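Local coordinates for GNAT family acetyltransferase (Mycobacterium smegmatis, PDB 6C30), which probably transfers the acetyl group of acetyl-CoA to amino groups of its substrates, as GNAT N-acetyltransferases of the RimJ type do at protein N-termini, at residues P11-T16 with G77-A82; A38-I43 with G118-S123; E97-L102 with S123-G128; G129-A134 with R163-H168; A153-R156 with P161-A164. All blocks are in the same frame, centred on the assembly; numbering follows the deposited sequence.

Interaction 1 of 5, residues P11-T16 with G77-A82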
# COMPACT_ATOMS: atom_id res chain seq x y z
N PRO A 11 7.65 19.63 2.73
CA PRO A 11 6.48 19.24 3.52
C PRO A 11 5.59 18.25 2.77
O PRO A 11 5.36 18.42 1.57
CB PRO A 11 5.75 20.57 3.75
CG PRO A 11 6.22 21.46 2.64
CD PRO A 11 7.64 21.07 2.41
N GLY A 12 5.11 17.23 3.46
CA GLY A 12 4.21 16.26 2.86
C GLY A 12 4.92 15.22 2.01
O GLY A 12 4.26 14.44 1.33
N TRP A 13 6.24 15.20 2.07
CA TRP A 13 7.04 14.22 1.31
C TRP A 13 8.16 13.63 2.16
O TRP A 13 8.84 14.37 2.88
CB TRP A 13 7.63 14.86 0.06
CG TRP A 13 8.42 13.86 -0.74
CD1 TRP A 13 9.77 13.64 -0.69
CD2 TRP A 13 7.90 12.92 -1.67
NE1 TRP A 13 10.11 12.62 -1.53
CE2 TRP A 13 8.98 12.16 -2.16
CE3 TRP A 13 6.61 12.64 -2.14
CZ2 TRP A 13 8.82 11.15 -3.11
CZ3 TRP A 13 6.44 11.63 -3.08
CH2 TRP A 13 7.54 10.90 -3.55
N PRO A 14 8.38 12.31 2.09
CA PRO A 14 7.53 11.32 1.42
C PRO A 14 6.31 11.00 2.27
O PRO A 14 6.32 11.21 3.48
CB PRO A 14 8.45 10.10 1.27
CG PRO A 14 9.46 10.24 2.35
CD PRO A 14 9.62 11.71 2.62
N ASP A 15 5.26 10.50 1.63
CA ASP A 15 4.04 10.15 2.34
C ASP A 15 3.23 9.23 1.44
O ASP A 15 3.53 9.11 0.24
CB ASP A 15 3.23 11.40 2.71
CG ASP A 15 2.34 11.19 3.93
OD1 ASP A 15 2.23 10.05 4.42
OD2 ASP A 15 1.72 12.19 4.38
N THR A 16 2.21 8.60 2.02
CA THR A 16 1.20 7.92 1.24
C THR A 16 -0.10 8.70 1.34
O THR A 16 -0.26 9.55 2.23
CB THR A 16 0.98 6.48 1.71
OG1 THR A 16 0.44 6.49 3.04
CG2 THR A 16 2.30 5.72 1.73
N GLY A 77 15.85 11.13 -10.62
CA GLY A 77 15.60 12.54 -10.87
C GLY A 77 14.34 13.04 -10.19
O GLY A 77 14.33 14.12 -9.60
N LEU A 78 13.26 12.26 -10.29
CA LEU A 78 12.01 12.62 -9.61
C LEU A 78 12.19 12.73 -8.10
O LEU A 78 11.73 13.67 -7.47
CB LEU A 78 10.91 11.60 -9.92
CG LEU A 78 10.43 11.59 -11.37
CD1 LEU A 78 9.54 10.38 -11.64
CD2 LEU A 78 9.68 12.88 -11.70
N ARG A 79 12.88 11.74 -7.53
CA ARG A 79 13.10 11.73 -6.10
C ARG A 79 14.04 12.85 -5.65
O ARG A 79 13.86 13.40 -4.56
CB ARG A 79 13.62 10.35 -5.67
CG ARG A 79 12.56 9.26 -5.83
CD ARG A 79 12.99 7.91 -5.28
NE ARG A 79 13.25 8.00 -3.85
CZ ARG A 79 12.34 7.77 -2.91
NH1 ARG A 79 11.09 7.42 -3.22
NH2 ARG A 79 12.69 7.89 -1.64
N ALA A 80 15.00 13.22 -6.50
CA ALA A 80 15.87 14.35 -6.19
C ALA A 80 15.08 15.66 -6.14
O ALA A 80 15.25 16.47 -5.23
CB ALA A 80 17.00 14.43 -7.18
N GLU A 81 14.21 15.87 -7.13
CA GLU A 81 13.37 17.07 -7.11
C GLU A 81 12.48 17.09 -5.87
O GLU A 81 12.23 18.16 -5.30
CB GLU A 81 12.53 17.14 -8.37
CG GLU A 81 13.32 17.46 -9.62
CD GLU A 81 14.05 18.78 -9.50
OE1 GLU A 81 13.38 19.83 -9.39
OE2 GLU A 81 15.30 18.77 -9.50
N ALA A 82 11.98 15.93 -5.46
CA ALA A 82 11.13 15.85 -4.29
C ALA A 82 11.91 16.18 -3.02
O ALA A 82 11.38 16.81 -2.10
CB ALA A 82 10.50 14.46 -4.19
O HOH W 1 12.71 11.89 -2.56

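Interaction 2 of 5, residues A38-I43 with G118-S123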
# COMPACT_ATOMS: atom_id res chain seq x y z
N ALA A 38 9.75 -2.43 -13.83
CA ALA A 38 9.14 -3.42 -14.70
C ALA A 38 7.71 -3.04 -15.09
O ALA A 38 7.36 -3.11 -16.28
CB ALA A 38 9.16 -4.80 -14.05
N ALA A 39 6.91 -2.61 -14.12
CA ALA A 39 5.52 -2.27 -14.41
C ALA A 39 5.43 -0.98 -15.22
O ALA A 39 4.68 -0.90 -16.20
CB ALA A 39 4.72 -2.14 -13.13
N TRP A 40 6.19 0.03 -14.81
CA TRP A 40 6.21 1.29 -15.54
C TRP A 40 6.59 1.06 -17.00
O TRP A 40 5.92 1.53 -17.91
CB TRP A 40 7.20 2.25 -14.88
CG TRP A 40 7.52 3.49 -15.64
CD1 TRP A 40 6.84 4.68 -15.62
CD2 TRP A 40 8.66 3.70 -16.48
NE1 TRP A 40 7.47 5.60 -16.42
CE2 TRP A 40 8.60 5.03 -16.95
CE3 TRP A 40 9.73 2.89 -16.89
CZ2 TRP A 40 9.56 5.56 -17.81
CZ3 TRP A 40 10.69 3.42 -17.73
CH2 TRP A 40 10.59 4.74 -18.18
N SER A 41 7.65 0.30 -17.23
CA SER A 41 8.09 0.05 -18.59
C SER A 41 7.05 -0.75 -19.37
O SER A 41 6.69 -0.38 -20.48
CB SER A 41 9.44 -0.70 -18.58
OG SER A 41 9.81 -1.10 -19.89
N ARG A 42 6.55 -1.82 -18.78
CA ARG A 42 5.59 -2.67 -19.47
C ARG A 42 4.37 -1.85 -19.90
O ARG A 42 3.95 -1.91 -21.07
CB ARG A 42 5.16 -3.83 -18.56
CG ARG A 42 4.23 -4.83 -19.21
CD ARG A 42 3.67 -5.80 -18.16
NE ARG A 42 2.79 -5.11 -17.23
CZ ARG A 42 3.00 -4.99 -15.92
NH1 ARG A 42 4.07 -5.54 -15.37
NH2 ARG A 42 2.13 -4.33 -15.17
N ILE A 43 3.82 -1.09 -18.98
CA ILE A 43 2.59 -0.35 -19.28
C ILE A 43 2.86 0.82 -20.24
O ILE A 43 2.10 1.00 -21.19
CB ILE A 43 1.93 0.17 -17.99
CG1 ILE A 43 1.58 -1.02 -17.09
CG2 ILE A 43 0.68 0.96 -18.34
CD1 ILE A 43 1.20 -0.61 -15.68
N GLY A 118 -0.27 16.44 -12.59
CA GLY A 118 -0.43 15.67 -13.81
C GLY A 118 -0.64 14.22 -13.45
O GLY A 118 -0.35 13.80 -12.32
N TYR A 119 -1.17 13.45 -14.39
CA TYR A 119 -1.51 12.06 -14.10
C TYR A 119 -1.55 11.26 -15.39
O TYR A 119 -1.73 11.81 -16.49
CB TYR A 119 -2.87 11.96 -13.38
CG TYR A 119 -4.01 12.28 -14.32
CD1 TYR A 119 -4.70 11.27 -14.98
CD2 TYR A 119 -4.37 13.59 -14.59
CE1 TYR A 119 -5.72 11.56 -15.88
CE2 TYR A 119 -5.38 13.90 -15.48
CZ TYR A 119 -6.04 12.88 -16.12
OH TYR A 119 -7.04 13.20 -17.01
N TRP A 120 -1.43 9.95 -15.25
CA TRP A 120 -1.80 9.03 -16.31
C TRP A 120 -2.19 7.71 -15.67
O TRP A 120 -1.71 7.36 -14.59
CB TRP A 120 -0.68 8.86 -17.34
CG TRP A 120 0.51 8.10 -16.83
CD1 TRP A 120 1.61 8.62 -16.20
CD2 TRP A 120 0.71 6.69 -16.91
NE1 TRP A 120 2.48 7.60 -15.88
CE2 TRP A 120 1.96 6.41 -16.30
CE3 TRP A 120 -0.02 5.63 -17.45
CZ2 TRP A 120 2.47 5.12 -16.21
CZ3 TRP A 120 0.49 4.35 -17.35
CH2 TRP A 120 1.73 4.11 -16.74
N VAL A 121 -3.09 6.99 -16.34
CA VAL A 121 -3.58 5.70 -15.88
C VAL A 121 -3.51 4.71 -17.04
O VAL A 121 -3.80 5.07 -18.18
CB VAL A 121 -5.04 5.80 -15.35
CG1 VAL A 121 -5.62 4.42 -15.03
CG2 VAL A 121 -5.11 6.69 -14.13
N ALA A 122 -3.12 3.47 -16.74
CA ALA A 122 -3.09 2.39 -17.71
C ALA A 122 -4.39 2.32 -18.52
O ALA A 122 -5.49 2.40 -17.96
CB ALA A 122 -2.84 1.06 -17.01
N SER A 123 -4.24 2.18 -19.84
CA SER A 123 -5.39 2.28 -20.75
C SER A 123 -6.48 1.25 -20.47
O SER A 123 -7.67 1.54 -20.65
CB SER A 123 -4.92 2.14 -22.20
OG SER A 123 -4.46 0.83 -22.44

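Interaction 3 of 5, residues E97-L102 with S123-G128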
# COMPACT_ATOMS: atom_id res chain seq x y z
N GLU A 97 -1.34 -2.57 -6.94
CA GLU A 97 -0.58 -2.65 -8.18
C GLU A 97 -0.39 -1.29 -8.83
O GLU A 97 -1.32 -0.50 -8.90
CB GLU A 97 -1.28 -3.58 -9.18
CG GLU A 97 -1.36 -5.02 -8.72
CD GLU A 97 -1.95 -5.95 -9.77
OE1 GLU A 97 -2.65 -5.45 -10.68
OE2 GLU A 97 -1.68 -7.17 -9.69
N PHE A 98 0.83 -1.03 -9.30
CA PHE A 98 1.12 0.14 -10.13
C PHE A 98 0.16 0.19 -11.31
O PHE A 98 0.17 -0.73 -12.13
CB PHE A 98 2.57 0.04 -10.61
CG PHE A 98 3.07 1.22 -11.44
CD1 PHE A 98 4.12 2.00 -10.97
CD2 PHE A 98 2.57 1.50 -12.71
CE1 PHE A 98 4.62 3.07 -11.73
CE2 PHE A 98 3.07 2.56 -13.46
CZ PHE A 98 4.09 3.35 -12.96
N VAL A 99 -0.63 1.26 -11.42
CA VAL A 99 -1.50 1.41 -12.60
C VAL A 99 -1.38 2.80 -13.21
O VAL A 99 -2.13 3.14 -14.12
CB VAL A 99 -3.00 1.13 -12.28
CG1 VAL A 99 -3.22 -0.34 -11.87
CG2 VAL A 99 -3.53 2.10 -11.23
N GLY A 100 -0.43 3.60 -12.73
CA GLY A 100 -0.20 4.91 -13.32
C GLY A 100 0.55 5.79 -12.35
O GLY A 100 1.07 5.31 -11.34
N GLN A 101 0.59 7.09 -12.65
CA GLN A 101 1.29 8.06 -11.83
C GLN A 101 0.45 9.29 -11.58
O GLN A 101 -0.40 9.64 -12.40
CB GLN A 101 2.61 8.48 -12.48
CG GLN A 101 3.71 7.43 -12.38
CD GLN A 101 4.91 7.79 -13.23
OE1 GLN A 101 5.01 7.38 -14.39
NE2 GLN A 101 5.80 8.61 -12.68
N LEU A 102 0.72 9.92 -10.45
CA LEU A 102 0.12 11.19 -10.05
C LEU A 102 1.30 12.05 -9.59
O LEU A 102 1.94 11.75 -8.58
CB LEU A 102 -0.90 10.97 -8.92
CG LEU A 102 -1.80 12.11 -8.42
CD1 LEU A 102 -1.00 13.19 -7.67
CD2 LEU A 102 -2.62 12.70 -9.56
N SER A 123 -4.24 2.18 -19.84
CA SER A 123 -5.39 2.28 -20.75
C SER A 123 -6.48 1.25 -20.47
O SER A 123 -7.67 1.54 -20.65
CB SER A 123 -4.92 2.14 -22.20
OG SER A 123 -4.46 0.83 -22.44
N SER A 124 -6.10 0.07 -20.01
CA SER A 124 -7.08 -0.98 -19.72
C SER A 124 -7.89 -0.67 -18.47
O SER A 124 -8.87 -1.37 -18.16
CB SER A 124 -6.39 -2.33 -19.57
OG SER A 124 -5.53 -2.34 -18.45
N ARG A 125 -7.50 0.38 -17.76
CA ARG A 125 -8.09 0.73 -16.47
C ARG A 125 -8.82 2.07 -16.49
O ARG A 125 -9.36 2.50 -15.47
CB ARG A 125 -6.99 0.79 -15.40
CG ARG A 125 -6.17 -0.48 -15.24
CD ARG A 125 -6.89 -1.45 -14.34
NE ARG A 125 -6.12 -2.64 -14.02
CZ ARG A 125 -6.65 -3.70 -13.43
NH1 ARG A 125 -7.94 -3.67 -13.11
NH2 ARG A 125 -5.92 -4.77 -13.15
N THR A 126 -8.82 2.75 -17.64
CA THR A 126 -9.37 4.11 -17.70
C THR A 126 -10.89 4.11 -17.72
O THR A 126 -11.52 3.08 -17.97
CB THR A 126 -8.84 4.89 -18.93
OG1 THR A 126 -9.04 4.11 -20.11
CG2 THR A 126 -7.35 5.21 -18.78
N GLY A 127 -11.48 5.27 -17.43
CA GLY A 127 -12.93 5.40 -17.39
C GLY A 127 -13.58 4.59 -16.28
O GLY A 127 -14.68 4.07 -16.45
N GLY A 128 -12.91 4.50 -15.14
CA GLY A 128 -13.44 3.74 -14.01
C GLY A 128 -13.30 4.45 -12.67
O GLY A 128 -13.51 3.85 -11.62
O HOH W 2 -3.77 -6.53 -12.70

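Interaction 4 of 5, residues G129-A134 with R163-H168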
# COMPACT_ATOMS: atom_id res chain seq x y z
N GLY A 129 -12.93 5.73 -12.70
CA GLY A 129 -12.80 6.51 -11.48
C GLY A 129 -11.42 6.51 -10.84
O GLY A 129 -11.23 7.09 -9.77
N ILE A 130 -10.45 5.87 -11.49
CA ILE A 130 -9.11 5.82 -10.89
C ILE A 130 -8.43 7.19 -10.99
O ILE A 130 -7.88 7.68 -10.00
CB ILE A 130 -8.24 4.73 -11.53
CG1 ILE A 130 -8.84 3.34 -11.24
CG2 ILE A 130 -6.81 4.82 -11.02
CD1 ILE A 130 -8.14 2.21 -11.97
N ALA A 131 -8.51 7.82 -12.15
CA ALA A 131 -7.88 9.13 -12.31
C ALA A 131 -8.54 10.20 -11.45
O ALA A 131 -7.87 11.01 -10.84
CB ALA A 131 -7.88 9.55 -13.76
N THR A 132 -9.88 10.19 -11.38
CA THR A 132 -10.55 11.18 -10.54
C THR A 132 -10.19 10.96 -9.07
O THR A 132 -9.96 11.93 -8.34
CB THR A 132 -12.07 11.16 -10.72
OG1 THR A 132 -12.56 9.83 -10.52
CG2 THR A 132 -12.45 11.64 -12.12
N ALA A 133 -10.11 9.71 -8.64
CA ALA A 133 -9.70 9.43 -7.26
C ALA A 133 -8.27 9.88 -6.98
O ALA A 133 -7.98 10.43 -5.92
CB ALA A 133 -9.85 7.94 -6.95
N ALA A 134 -7.38 9.63 -7.94
CA ALA A 134 -5.98 10.03 -7.78
C ALA A 134 -5.84 11.54 -7.68
O ALA A 134 -5.12 12.05 -6.82
CB ALA A 134 -5.14 9.49 -8.94
N ARG A 163 -10.05 16.46 -20.08
CA ARG A 163 -10.85 17.62 -19.70
C ARG A 163 -12.03 17.23 -18.81
O ARG A 163 -12.34 17.90 -17.84
CB ARG A 163 -11.34 18.38 -20.93
CG ARG A 163 -10.20 19.03 -21.72
CD ARG A 163 -10.69 19.75 -22.96
NE ARG A 163 -11.50 20.91 -22.63
CZ ARG A 163 -12.04 21.72 -23.53
NH1 ARG A 163 -11.85 21.49 -24.82
NH2 ARG A 163 -12.76 22.77 -23.13
N ALA A 164 -12.65 16.11 -19.14
CA ALA A 164 -13.80 15.64 -18.36
C ALA A 164 -13.37 15.19 -16.97
O ALA A 164 -14.05 15.48 -15.98
CB ALA A 164 -14.51 14.52 -19.09
N VAL A 165 -12.25 14.48 -16.88
CA VAL A 165 -11.73 14.03 -15.60
C VAL A 165 -11.42 15.23 -14.69
O VAL A 165 -11.83 15.27 -13.53
CB VAL A 165 -10.46 13.16 -15.79
CG1 VAL A 165 -9.69 13.00 -14.50
CG2 VAL A 165 -10.84 11.79 -16.35
N LEU A 166 -10.72 16.22 -15.24
CA LEU A 166 -10.34 17.40 -14.47
C LEU A 166 -11.57 18.22 -14.05
O LEU A 166 -11.64 18.67 -12.90
CB LEU A 166 -9.37 18.26 -15.29
CG LEU A 166 -7.99 17.64 -15.50
CD1 LEU A 166 -7.27 18.29 -16.67
CD2 LEU A 166 -7.15 17.74 -14.22
N ALA A 167 -12.51 18.40 -14.96
CA ALA A 167 -13.72 19.15 -14.64
C ALA A 167 -14.52 18.42 -13.56
O ALA A 167 -15.10 19.06 -12.67
CB ALA A 167 -14.57 19.36 -15.87
N HIS A 168 -14.53 17.10 -13.62
CA HIS A 168 -15.33 16.31 -12.69
C HIS A 168 -14.96 16.58 -11.24
O HIS A 168 -15.84 16.73 -10.39
CB HIS A 168 -15.20 14.82 -12.99
CG HIS A 168 -16.01 13.96 -12.07
ND1 HIS A 168 -17.32 13.62 -12.34
CD2 HIS A 168 -15.70 13.39 -10.88
CE1 HIS A 168 -17.78 12.87 -11.36
NE2 HIS A 168 -16.82 12.71 -10.46

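Interaction 5 of 5, residues A153-R156 with P161-A164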
# COMPACT_ATOMS: atom_id res chain seq x y z
N ALA A 153 -3.48 22.58 -13.65
CA ALA A 153 -3.14 21.52 -14.61
C ALA A 153 -3.28 22.06 -16.01
O ALA A 153 -3.99 23.05 -16.25
CB ALA A 153 -4.04 20.30 -14.43
N THR A 154 -2.56 21.44 -16.95
CA THR A 154 -2.67 21.83 -18.35
C THR A 154 -3.14 20.63 -19.17
O THR A 154 -2.78 19.47 -18.89
CB THR A 154 -1.34 22.39 -18.90
OG1 THR A 154 -0.28 21.45 -18.64
CG2 THR A 154 -1.01 23.70 -18.23
N VAL A 155 -3.96 20.90 -20.17
CA VAL A 155 -4.58 19.83 -20.94
C VAL A 155 -4.91 20.36 -22.33
O VAL A 155 -5.41 21.48 -22.45
CB VAL A 155 -5.84 19.29 -20.21
CG1 VAL A 155 -6.84 20.41 -19.89
CG2 VAL A 155 -6.50 18.18 -21.02
N ARG A 156 -4.60 19.61 -23.37
CA ARG A 156 -4.94 20.05 -24.72
C ARG A 156 -6.46 20.13 -24.89
O ARG A 156 -7.18 19.27 -24.37
CB ARG A 156 -4.32 19.12 -25.77
CG ARG A 156 -2.81 19.31 -25.92
CD ARG A 156 -2.21 18.35 -26.95
NE ARG A 156 -2.70 18.65 -28.29
CZ ARG A 156 -2.51 17.86 -29.34
NH1 ARG A 156 -1.86 16.71 -29.21
NH2 ARG A 156 -2.99 18.22 -30.53
N PRO A 161 -11.25 13.28 -22.95
CA PRO A 161 -11.40 12.55 -21.69
C PRO A 161 -10.71 13.22 -20.50
O PRO A 161 -11.25 13.20 -19.39
CB PRO A 161 -10.74 11.20 -21.99
CG PRO A 161 -10.82 11.06 -23.48
CD PRO A 161 -10.60 12.46 -23.99
N SER A 162 -9.53 13.78 -20.71
CA SER A 162 -8.82 14.40 -19.60
C SER A 162 -9.53 15.67 -19.14
O SER A 162 -9.60 15.94 -17.93
CB SER A 162 -7.38 14.70 -19.98
OG SER A 162 -6.70 15.24 -18.87
N ARG A 163 -10.05 16.46 -20.08
CA ARG A 163 -10.85 17.62 -19.70
C ARG A 163 -12.03 17.23 -18.81
O ARG A 163 -12.34 17.90 -17.84
CB ARG A 163 -11.34 18.38 -20.93
CG ARG A 163 -10.20 19.03 -21.72
CD ARG A 163 -10.69 19.75 -22.96
NE ARG A 163 -11.50 20.91 -22.63
CZ ARG A 163 -12.04 21.72 -23.53
NH1 ARG A 163 -11.85 21.49 -24.82
NH2 ARG A 163 -12.76 22.77 -23.13
N ALA A 164 -12.65 16.11 -19.14
CA ALA A 164 -13.80 15.64 -18.36
C ALA A 164 -13.37 15.19 -16.97
O ALA A 164 -14.05 15.48 -15.98
CB ALA A 164 -14.51 14.52 -19.09

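Interaction 1 of 5, residues P11-T16 with G77-A82
With chi1 at -179°, the indole of Trp13 stands opposite its own backbone N, and a chi2 of -95° turns the ring so that one face is presented to the methyl of Ala82 on helix 71-83. Ala82 CB lies 3.2 Å above the plane of the Trp13 ring, displaced toward the rim and over the pyrrole half. It is 3.5 Å from the centroid of the five-membered ring of Trp13 and 22° off the normal, a clear CH-pi contact. The other face of the indole is taken by Pro14 CB, 4.0 Å above the Trp13 plane and centred on it. The cis peptide bond between the two residues folds the proline back onto the ring, which is sandwiched between the proline and the alanine methyl. At the edge, in the indole plane, a water joins the partners: Trp13 NE1 gives it a hydrogen bond of 2.9 Å, and the water passes one of 2.8 Å to Arg79 O. The Arg79 guanidinium comes only to a loose oblique contact, NH1 being 4.4 Å from Trp13 CZ2; its strongest polar partner lies elsewhere, NH1 being hydrogen-bonded to Val32 O. Phe90 meets the indole edge-to-face, while Ala219 of the second subunit packs on Trp13 and Ala218 of that subunit on Arg79. The arrangement is a cis-proline folded against the preceding aromatic ring, in an N-terminal loop that packs on helix 71-83 beside the subunit interface.

Interaction 2 of 5, residues A38-I43 with G118-S123
Ile43 and Trp120 cross obliquely, and the isoleucine meets the indole at its rim instead of lying on a face. Ile43 CG2 comes in at the edge of the Trp120 ring, in its plane, 3.5 Å from Trp120 CZ3 and 3.7 Å from Trp120 CH2. The first torsion of Ile43, -60°, sends CG2 away from the backbone N and outward from helix 37-46, whereas in Trp120 a chi1 of 70° tucks CG between the backbone N and the carbonyl carbon and swings the benzene half of the indole toward the helix. The same methyl also rests on the residue just after the strand: Ile43 CG2 is 3.8 Å from Ala122 CB. A turn earlier on the helix, Trp40 reaches the indole loosely, its CD1 standing 4.4 Å from Trp120 CZ2. Helix 37-46 thus packs on a face of the central GNAT sheet, at strands 97-105 and 114-121, where Phe98 touches Trp40, Ile43 and Trp120 alike. Between the two segments the contact is apolar, with no hydrogen bond; Arg44, one residue on in the helix, adds a cation-pi contact with Trp120, and the bond from Trp120 NE1 to Gln101 OE1 is consistent with a fixed indole rotation.

Interaction 3 of 5, residues E97-L102 with S123-G128
The guanidinium of Arg125 and the carboxylate of Glu97 meet with their planes 74° apart, the two side chains crossing at about a right angle. Glu97 OE1 is 4.2 Å from Arg125 NH2 and well out of the guanidinium plane, so the pair is an attraction of charges without an N-H aimed at the oxygen. A water occupies the edge of the guanidinium, in its plane. It donates a short bond of 2.5 Å to Glu97 OE1 and accepts a weak one of 2.8 Å from Arg125 NH2. Val99 adds a loose van der Waals touch, its CG1 lying 4.3 Å from Arg125 NE. A chi2 of -83° bends the arginine chain just beyond CB, carrying its head across the start of strand 97-105. Behind the arginine, Thr126 OG1 donates to Ser123 O at 3.0 Å and ties the turn together. Val99 and Gly100 both face Ile92 in a classic beta bulge; at the backbone angles of Gly100 a CB would jam against Val99 O, which calls for glycine. The loop leads from strand 114-121 into helix 130-143 and probably corresponds to the one that binds the acetyl-CoA pyrophosphate in GNAT relatives. Arg125 lies between Leu94 of the neighbouring strand 88-94 and Ile130 of that helix.

Interaction 4 of 5, residues G129-A134 with R163-H168
Val165 CG1 lies against two successive residues of helix 130-143, 4.0 Å from Ala131 CB and 3.9 Å from Thr132 CG2. The first torsion of Val165, 164°, points CG1 away from the backbone N and toward the opposing helix. On the other side, Thr132 at chi1 54° has OG1 between its backbone N and carbonyl carbon, which leaves CG2 to face outward and do the touching. The axes of the short segments 130-134 and 163-168 pass 9.4 Å apart at a signed crossing angle of -43°. On the sheet side this inner half is closed by Tyr119 of strand 114-121, which packs on both Ala131 and Val165, while Leu166 turns the other way, onto Ala153 and Val155.

The outer half faces solvent. His168, a turn further along, is exposed and makes a single contact across the pair: its CD2 comes 3.9 Å from the same Thr132 CG2, no farther than the valine methyl does. At the start of the first helix Gly129 sits in the N-cap position, and its O accepts a 3.1 Å backbone bond from Ala133 N. In GNAT relatives this helix end faces the cofactor pyrophosphate. Across the contact itself no hydrogen bond forms, so the two segments are held by methyl-to-methyl packing that passes, toward solvent, into a single contact of methyl with imidazole.

Interaction 5 of 5, residues A153-R156 with P161-A164
Val155 is gripped from the helix side by two consecutive residues. Its CG2 touches Ser162 OG at 3.6 Å and Ser162 CB at 3.7 Å, and the same methyl lies 3.9 Å from Arg163 CG. The valine and arginine side chains cross at about a right angle. With chi1 at 55°, Val155 keeps CG1 between its backbone N and carbonyl carbon and extends CG2 away from that N, toward the helix. Arg163 CD comes within 3.8 Å of the O of Arg156, the residue just after the strand, a van der Waals touch on a carbonyl.

These residues belong to a strand-turn-helix unit of the GNAT fold: strand 150-155, parallel to strand 114-121, leads through a short turn into helix 160-169, which folds back over the sheet. In the turn, Asn159 OD1 accepts a hydrogen bond from the Ser162 backbone N in the first turn of the helix. Further out, the polar ends are fixed by residues beyond the contact. Ser162 meets the valine methyl while its hydroxyl is bonded to Tyr119 OH of the neighbouring strand 114-121. A bend at chi3, 67°, turns the Arg163 head aside to a salt bridge from NH2 to Glu173 OE2 and a hydrogen bond from NH1 to Pro157 O. Arg156 starts its side chain away from the helix and packs on Arg188 and His190 of strand 186-196.

Interaction 1 is the buried one and also the only one touched by the second subunit; interaction 4 lies at the surface, and the other three fall between. Interactions 2 and 3 share Ser123 and sit on neighbouring antiparallel strands, joined by the hydrogen bond between Ala122 N and Val99 O. Interactions 4 and 5 both use helix 160-169, one facing helix 130-143, the other its preceding strand. Tyr119 of interaction 2 links to both, through Ala131 and Val165 and through Ser162. Chemistry follows place: an aromatic face and a water bridge in interaction 1, apolar packing in 2 and 4, solvent-mediated charge in 3, mixed aliphatic contacts in 5.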